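Side-chain contacts in Sex comb on midleg CG9495-PA (Drosophila melanogaster, PDB 1PK1), which probably acts in Polycomb-group repression of developmental genes, its SAM domain serving as a module for association with other proteins: residues T18-E21 and V22-Y25; G37-F40 and R41-I45; D46-A49 and L50-N54; C73-V76 and N77-N80. The protein carries 2 engineered substitutions. All coordinates share one frame; numbering follows the deposited sequence.

All four interactions are local, each within one helix or its end, and together they sample four of the five helices of the SAM domain. Interaction 1 covers a helix start and interaction 3 a whole short helix, with T18 and D46 as N-caps; interaction 2 ends in a Schellman motif, interaction 4 in a weakly bonded last turn. V22, I23, F40, I45, L50 and V76 are buried, while most charged and amide side chains are at least partly exposed. Interactions 1, 2 and 3 touch one another; interaction 4 touches 1 and 3, but the centres of interactions 2 and 4 are about 17 Å apart. D38-R41 is a salt bridge within interaction 2, and R41 also pairs with E20 of interaction 1.

Interaction 1. Residues T18-E21 and V22-Y25; sequences TIEE and VIQY
The backbone N of Q24 reaches E20 O at 2.9 Å, the shortest bond joining T18-E21 to V22-Y25. The same four-residue step is repeated by V22 N on T18 O, I23 N on I19 O and Y25 N on E21 O, which build the first turns of helix 19-29 in the SAM domain. Where this ladder starts, T18 and E21 form a capping box. T18 OG1 accepts from E21 N (3.1 Å), and E21 OE1 accepts in return from T18 N (2.9 Å) through the lone pair pointing away from the other carboxylate oxygen. E21 can fold back in this way because its CG stands beside its own backbone N, anti to the carbonyl carbon (chi1 -71°). Its negative charge probably also suits the positive end of the helix dipole. On another flank, I19 and I23 run side by side and point the same way, with I19 CG2 4.0 Å from I23 CD1; I23 CG1 also lies 3.3 Å from I19 O. E20 carries its carboxylate past I23 to a salt bridge with R41, whereas the ring of Y25 leads away to hydrogen-bond L75 O of helix 66-79 through its OH.

Interaction 2. Residues G37-F40 and R41-I45; sequences GDLF and RKHEI
A Schellman motif closes helix 37-42, and the residues of its last turns meet those that follow. I45 N bonds back to F40 O at 3.0 Å, almost straight at 175° and in the carbonyl plane, while E44 N bonds to R41 O at 3.0 Å. E44, with its positive phi, makes this reversal possible. The turn brings I45 against the F40 ring, the two side chains crossing obliquely, with F40 CD2 3.7 Å from I45 CB. One turn earlier the contact is ionic. D38 OD1 forms a salt bridge with R41 NH1 at 3.0 Å, the carboxylate and guanidinium planes being 69° apart; R41 NE pairs with E20 of helix 19-29. L39 and H43 lie side by side and point the same way. The imidazole turns one edge to the backbone, its CD2 lying 3.3 Å from L39 O near the ring plane, and the same carbon meets L39 CD1 at 3.5 Å. An alanine at H43 is likely to open a gap beside L39 CD1 and leave that methyl without its aromatic neighbour. In the bundle, F40 packs on V22 and I23 of helix 19-29, while L39, F40 and H43 all touch M62 in the loop after helix 55-61.

Interaction 3. Residues D46-A49 and L50-N54; sequences DGKA and LLRLN. Engineered in segment 50-54: R52 (natural residue Leu).
Backbone bonds account for most of the joining of D46-A49 to L50-N54. L50 N lies 2.8 Å from D46 O, nearly along the C=O axis, and L51 N approaches G47 O in the same fashion at 3.3 Å. Further on the pattern tightens from a four-residue to a three-residue step: R52 N meets A49 O at 3.0 Å from above the carbonyl plane, and keeps only a weak bond to K48 O. At the other end D46 is the N-cap, with D46 OD1 accepting from A49 N at 3.0 Å; the donor stands 39° out of the carboxylate plane. Leucine carbons also rest against backbone oxygens, L51 CG 3.5 Å from G47 O and L53 CG 3.6 Å from A49 O. Beyond the segments, L50 packs on V22 of helix 19-29 and L51 on I15. Two cationic side chains form the last group. K48 and R52, engineered in place of leucine, run side by side, and the bend at the end of the lysine (chi4 -53°) brings K48 NZ to 3.8 Å from R52 NH1. Like charges so near each other probably repel mildly, an effect that the exposed setting should soften.

Interaction 4. Residues C73-V76 and N77-N80; sequences CNLV and NKVN
N74 and K78 slant across one another on helix 66-79, four residues apart; N74 also touches an apolar side chain of another protein chain. The lysine chain runs extended back over the preceding turn, its CG beside its own backbone N (chi1 -63°), which lays K78 CG 3.4 Å from N74 O and K78 CE 3.6 Å from N74 OD1. The amide oxygen thus faces the aliphatic end of the lysine, with the ammonium nitrogen a little further off. N77 turns back in a similar sense along C73: N77 CG lies 3.2 Å from C73 O, while the main chain makes the true bond, N77 N to C73 O at 2.9 Å and 166°. The valines are directed elsewhere. V79 places CG2 between its own backbone N and carbonyl carbon, and this methyl closes on V76 O at 3.3 Å; V76 itself packs against L50 of helix 47-51. Past N77 the backbone bonds shorten their step and lose quality. K78 N has only a weak bond to L75 O, which Y25 OH of helix 19-29 also bonds, and V79 N reaches V76 O at 3.0 Å from 54° above the carbonyl plane. The chemistry implies one regular bond followed by shorter-step bonds of poorer geometry, with aliphatic carbons resting near the carbonyl oxygens, while N74 and K78 meet without a salt bridge or hydrogen bond between them.

Interaction 1. Residues T18-E21 and V22-Y25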
# COMPACT_ATOMS: atom_id res chain seq x y z
N THR B 18 -11.86 6.96 17.99
CA THR B 18 -12.26 8.24 17.43
C THR B 18 -11.40 8.41 16.19
O THR B 18 -10.48 7.63 15.96
CB THR B 18 -11.95 9.40 18.38
OG1 THR B 18 -10.53 9.48 18.56
CG2 THR B 18 -12.62 9.18 19.73
N ILE B 19 -11.69 9.44 15.40
CA ILE B 19 -10.91 9.72 14.20
C ILE B 19 -9.43 9.94 14.58
O ILE B 19 -8.53 9.42 13.92
CB ILE B 19 -11.44 10.98 13.47
CG1 ILE B 19 -12.83 10.70 12.90
CG2 ILE B 19 -10.46 11.40 12.38
CD1 ILE B 19 -13.55 11.94 12.37
N GLU B 20 -9.18 10.70 15.64
CA GLU B 20 -7.80 10.94 16.04
C GLU B 20 -7.09 9.67 16.51
O GLU B 20 -5.89 9.49 16.27
CB GLU B 20 -7.73 12.01 17.12
CG GLU B 20 -8.06 13.42 16.63
CD GLU B 20 -7.29 13.79 15.36
OE1 GLU B 20 -6.08 13.48 15.26
OE2 GLU B 20 -7.90 14.41 14.46
N GLU B 21 -7.82 8.78 17.17
CA GLU B 21 -7.24 7.52 17.63
C GLU B 21 -6.85 6.65 16.44
O GLU B 21 -5.83 5.96 16.48
CB GLU B 21 -8.21 6.78 18.55
CG GLU B 21 -8.39 7.46 19.92
CD GLU B 21 -9.32 6.69 20.83
OE1 GLU B 21 -10.48 6.44 20.44
OE2 GLU B 21 -8.90 6.34 21.96
N VAL B 22 -7.66 6.68 15.39
CA VAL B 22 -7.37 5.90 14.18
C VAL B 22 -6.11 6.46 13.52
O VAL B 22 -5.24 5.71 13.07
CB VAL B 22 -8.54 5.98 13.16
CG1 VAL B 22 -8.09 5.46 11.80
CG2 VAL B 22 -9.72 5.15 13.67
N ILE B 23 -6.02 7.78 13.46
CA ILE B 23 -4.86 8.41 12.85
C ILE B 23 -3.60 8.12 13.67
O ILE B 23 -2.54 7.89 13.10
CB ILE B 23 -5.08 9.93 12.72
CG1 ILE B 23 -6.19 10.18 11.70
CG2 ILE B 23 -3.77 10.62 12.31
CD1 ILE B 23 -6.54 11.64 11.48
N GLN B 24 -3.73 8.13 14.99
CA GLN B 24 -2.59 7.83 15.86
C GLN B 24 -2.12 6.39 15.63
O GLN B 24 -0.93 6.11 15.63
CB GLN B 24 -2.97 8.03 17.33
CG GLN B 24 -1.91 7.56 18.32
CD GLN B 24 -0.62 8.35 18.23
OE1 GLN B 24 0.40 7.97 18.82
NE2 GLN B 24 -0.64 9.46 17.49
N TYR B 25 -3.08 5.47 15.44
CA TYR B 25 -2.74 4.07 15.19
C TYR B 25 -1.95 3.94 13.89
O TYR B 25 -0.87 3.35 13.86
CB TYR B 25 -4.01 3.21 15.11
CG TYR B 25 -3.74 1.81 14.60
CD1 TYR B 25 -2.89 0.95 15.29
CD2 TYR B 25 -4.31 1.36 13.41
CE1 TYR B 25 -2.61 -0.32 14.82
CE2 TYR B 25 -4.04 0.08 12.93
CZ TYR B 25 -3.18 -0.75 13.64
OH TYR B 25 -2.88 -2.01 13.20

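Interaction 2. Residues G37-F40 and R41-I45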
# COMPACT_ATOMS: atom_id res chain seq x y z
N GLY B 37 -2.79 11.76 6.91
CA GLY B 37 -3.60 12.01 8.09
C GLY B 37 -4.81 12.89 7.88
O GLY B 37 -5.91 12.57 8.34
N ASP B 38 -4.63 14.01 7.18
CA ASP B 38 -5.73 14.94 6.94
C ASP B 38 -6.82 14.32 6.06
O ASP B 38 -7.98 14.71 6.14
CB ASP B 38 -5.22 16.23 6.30
CG ASP B 38 -4.40 17.06 7.27
OD1 ASP B 38 -4.52 16.85 8.50
OD2 ASP B 38 -3.64 17.94 6.81
N LEU B 39 -6.44 13.36 5.22
CA LEU B 39 -7.40 12.70 4.36
C LEU B 39 -8.33 11.87 5.25
O LEU B 39 -9.54 11.80 5.03
CB LEU B 39 -6.67 11.80 3.35
CG LEU B 39 -7.43 11.14 2.20
CD1 LEU B 39 -8.29 12.16 1.45
CD2 LEU B 39 -6.41 10.50 1.27
N PHE B 40 -7.75 11.26 6.28
CA PHE B 40 -8.54 10.48 7.22
C PHE B 40 -9.49 11.39 7.99
O PHE B 40 -10.62 11.01 8.30
CB PHE B 40 -7.63 9.71 8.18
CG PHE B 40 -7.17 8.39 7.64
CD1 PHE B 40 -6.43 8.33 6.46
CD2 PHE B 40 -7.54 7.20 8.26
CE1 PHE B 40 -6.06 7.11 5.91
CE2 PHE B 40 -7.18 5.97 7.72
CZ PHE B 40 -6.44 5.92 6.54
N ARG B 41 -9.04 12.61 8.28
CA ARG B 41 -9.88 13.57 8.98
C ARG B 41 -11.01 14.00 8.05
O ARG B 41 -12.18 14.05 8.45
CB ARG B 41 -9.06 14.79 9.42
CG ARG B 41 -7.95 14.44 10.38
CD ARG B 41 -7.30 15.66 11.01
NE ARG B 41 -6.34 15.28 12.04
CZ ARG B 41 -5.11 14.83 11.80
NH1 ARG B 41 -4.67 14.71 10.55
NH2 ARG B 41 -4.32 14.48 12.81
N LYS B 42 -10.65 14.29 6.80
CA LYS B 42 -11.60 14.72 5.77
C LYS B 42 -12.71 13.68 5.57
O LYS B 42 -13.89 14.03 5.47
CB LYS B 42 -10.86 14.94 4.45
CG LYS B 42 -11.73 15.30 3.24
CD LYS B 42 -12.22 16.73 3.30
CE LYS B 42 -12.85 17.13 1.96
NZ LYS B 42 -13.45 18.49 2.02
N HIS B 43 -12.33 12.41 5.53
CA HIS B 43 -13.30 11.33 5.33
C HIS B 43 -13.93 10.83 6.63
O HIS B 43 -14.74 9.90 6.61
CB HIS B 43 -12.64 10.19 4.55
CG HIS B 43 -12.47 10.51 3.10
ND1 HIS B 43 -13.43 10.22 2.15
CD2 HIS B 43 -11.50 11.19 2.44
CE1 HIS B 43 -13.06 10.71 0.98
NE2 HIS B 43 -11.89 11.30 1.13
N GLU B 44 -13.56 11.47 7.74
CA GLU B 44 -14.09 11.13 9.05
C GLU B 44 -13.95 9.64 9.34
O GLU B 44 -14.91 8.97 9.71
CB GLU B 44 -15.55 11.56 9.14
CG GLU B 44 -15.73 13.08 9.13
CD GLU B 44 -17.16 13.51 8.80
OE1 GLU B 44 -18.10 12.71 8.96
OE2 GLU B 44 -17.32 14.67 8.37
N ILE B 45 -12.73 9.14 9.20
CA ILE B 45 -12.47 7.73 9.42
C ILE B 45 -12.25 7.43 10.90
O ILE B 45 -11.14 7.54 11.41
CB ILE B 45 -11.23 7.27 8.60
CG1 ILE B 45 -11.46 7.57 7.11
CG2 ILE B 45 -11.01 5.76 8.77
CD1 ILE B 45 -12.70 6.93 6.51

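Interaction 3. Residues D46-A49 and L50-N54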
# COMPACT_ATOMS: atom_id res chain seq x y z
N ASP B 46 -13.33 7.07 11.59
CA ASP B 46 -13.23 6.72 12.99
C ASP B 46 -13.06 5.20 13.04
O ASP B 46 -12.92 4.56 12.00
CB ASP B 46 -14.48 7.17 13.75
CG ASP B 46 -15.74 6.42 13.32
OD1 ASP B 46 -15.78 5.89 12.19
OD2 ASP B 46 -16.69 6.39 14.12
N GLY B 47 -13.07 4.65 14.25
CA GLY B 47 -12.92 3.21 14.40
C GLY B 47 -13.84 2.38 13.53
O GLY B 47 -13.38 1.49 12.81
N LYS B 48 -15.14 2.65 13.59
CA LYS B 48 -16.09 1.88 12.78
C LYS B 48 -15.79 1.99 11.29
O LYS B 48 -15.87 1.00 10.56
CB LYS B 48 -17.52 2.36 13.03
CG LYS B 48 -18.55 1.51 12.29
CD LYS B 48 -19.96 2.07 12.43
CE LYS B 48 -20.97 1.07 11.87
NZ LYS B 48 -20.64 0.64 10.48
N ALA B 49 -15.44 3.19 10.84
CA ALA B 49 -15.13 3.41 9.43
C ALA B 49 -13.83 2.70 9.02
O ALA B 49 -13.75 2.14 7.93
CB ALA B 49 -15.01 4.91 9.15
N LEU B 50 -12.84 2.71 9.90
CA LEU B 50 -11.56 2.06 9.60
C LEU B 50 -11.74 0.58 9.27
O LEU B 50 -11.22 0.08 8.27
CB LEU B 50 -10.62 2.19 10.80
CG LEU B 50 -9.21 1.62 10.61
CD1 LEU B 50 -8.45 2.48 9.58
CD2 LEU B 50 -8.47 1.61 11.94
N LEU B 51 -12.48 -0.12 10.12
CA LEU B 51 -12.71 -1.54 9.93
C LEU B 51 -13.53 -1.83 8.68
O LEU B 51 -13.54 -2.96 8.19
CB LEU B 51 -13.41 -2.10 11.17
CG LEU B 51 -12.66 -1.88 12.48
CD1 LEU B 51 -13.50 -2.36 13.65
CD2 LEU B 51 -11.32 -2.60 12.44
N ARG B 52 -14.19 -0.80 8.16
CA ARG B 52 -15.04 -0.93 6.98
C ARG B 52 -14.32 -0.55 5.68
O ARG B 52 -14.90 -0.63 4.60
CB ARG B 52 -16.28 -0.06 7.19
CG ARG B 52 -17.34 -0.14 6.11
CD ARG B 52 -18.60 0.60 6.57
NE ARG B 52 -19.62 0.68 5.53
CZ ARG B 52 -20.83 1.21 5.72
NH1 ARG B 52 -21.15 1.72 6.90
NH2 ARG B 52 -21.70 1.25 4.72
N LEU B 53 -13.06 -0.16 5.79
CA LEU B 53 -12.28 0.23 4.62
C LEU B 53 -11.73 -0.94 3.82
O LEU B 53 -11.59 -2.05 4.34
CB LEU B 53 -11.09 1.11 5.03
CG LEU B 53 -11.23 2.58 5.39
CD1 LEU B 53 -9.86 3.10 5.84
CD2 LEU B 53 -11.71 3.38 4.19
N ASN B 54 -11.43 -0.68 2.55
CA ASN B 54 -10.80 -1.66 1.67
C ASN B 54 -10.05 -0.86 0.60
O ASN B 54 -10.29 0.34 0.44
CB ASN B 54 -11.82 -2.64 1.06
CG ASN B 54 -12.88 -1.95 0.24
OD1 ASN B 54 -12.58 -1.12 -0.61
ND2 ASN B 54 -14.13 -2.32 0.49

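Interaction 4. Residues C73-V76 and N77-N80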
# COMPACT_ATOMS: atom_id res chain seq x y z
N CYS B 73 -4.31 -1.16 4.50
CA CYS B 73 -5.07 -2.41 4.64
C CYS B 73 -4.31 -3.37 5.54
O CYS B 73 -4.91 -4.08 6.33
CB CYS B 73 -5.29 -3.08 3.28
SG CYS B 73 -6.65 -2.40 2.33
N ASN B 74 -2.98 -3.37 5.41
CA ASN B 74 -2.14 -4.25 6.22
C ASN B 74 -2.32 -3.93 7.70
O ASN B 74 -2.39 -4.83 8.53
CB ASN B 74 -0.67 -4.09 5.82
CG ASN B 74 0.26 -4.99 6.62
OD1 ASN B 74 0.99 -4.52 7.50
ND2 ASN B 74 0.22 -6.29 6.34
N LEU B 75 -2.40 -2.64 8.02
CA LEU B 75 -2.59 -2.22 9.41
C LEU B 75 -4.02 -2.48 9.87
O LEU B 75 -4.24 -2.85 11.03
CB LEU B 75 -2.26 -0.73 9.56
CG LEU B 75 -0.81 -0.33 9.30
CD1 LEU B 75 -0.67 1.18 9.35
CD2 LEU B 75 0.10 -1.00 10.33
N VAL B 76 -4.99 -2.29 8.98
CA VAL B 76 -6.39 -2.53 9.32
C VAL B 76 -6.59 -4.00 9.69
O VAL B 76 -7.23 -4.32 10.68
CB VAL B 76 -7.33 -2.20 8.14
CG1 VAL B 76 -8.76 -2.64 8.48
CG2 VAL B 76 -7.31 -0.70 7.86
N ASN B 77 -6.03 -4.89 8.87
CA ASN B 77 -6.14 -6.33 9.09
C ASN B 77 -5.69 -6.76 10.48
O ASN B 77 -6.25 -7.68 11.06
CB ASN B 77 -5.35 -7.09 8.03
CG ASN B 77 -6.03 -7.11 6.68
OD1 ASN B 77 -5.41 -7.38 5.65
ND2 ASN B 77 -7.33 -6.84 6.67
N LYS B 78 -4.67 -6.08 11.01
CA LYS B 78 -4.14 -6.42 12.33
C LYS B 78 -5.13 -6.19 13.47
O LYS B 78 -5.10 -6.90 14.48
CB LYS B 78 -2.86 -5.62 12.61
CG LYS B 78 -1.71 -5.93 11.64
CD LYS B 78 -0.46 -5.14 12.00
CE LYS B 78 0.65 -5.42 11.00
NZ LYS B 78 1.95 -4.85 11.47
N VAL B 79 -6.01 -5.20 13.31
CA VAL B 79 -6.98 -4.88 14.36
C VAL B 79 -8.41 -5.28 14.02
O VAL B 79 -9.34 -4.91 14.73
CB VAL B 79 -6.95 -3.37 14.70
CG1 VAL B 79 -5.60 -3.00 15.30
CG2 VAL B 79 -7.22 -2.54 13.45
N ASN B 80 -8.59 -6.03 12.93
CA ASN B 80 -9.92 -6.46 12.51
C ASN B 80 -10.14 -7.94 12.79
O ASN B 80 -11.15 -8.26 13.44
CB ASN B 80 -10.13 -6.18 11.02
CG ASN B 80 -9.79 -7.38 10.15
OD1 ASN B 80 -8.67 -7.88 10.16
ND2 ASN B 80 -10.77 -7.84 9.38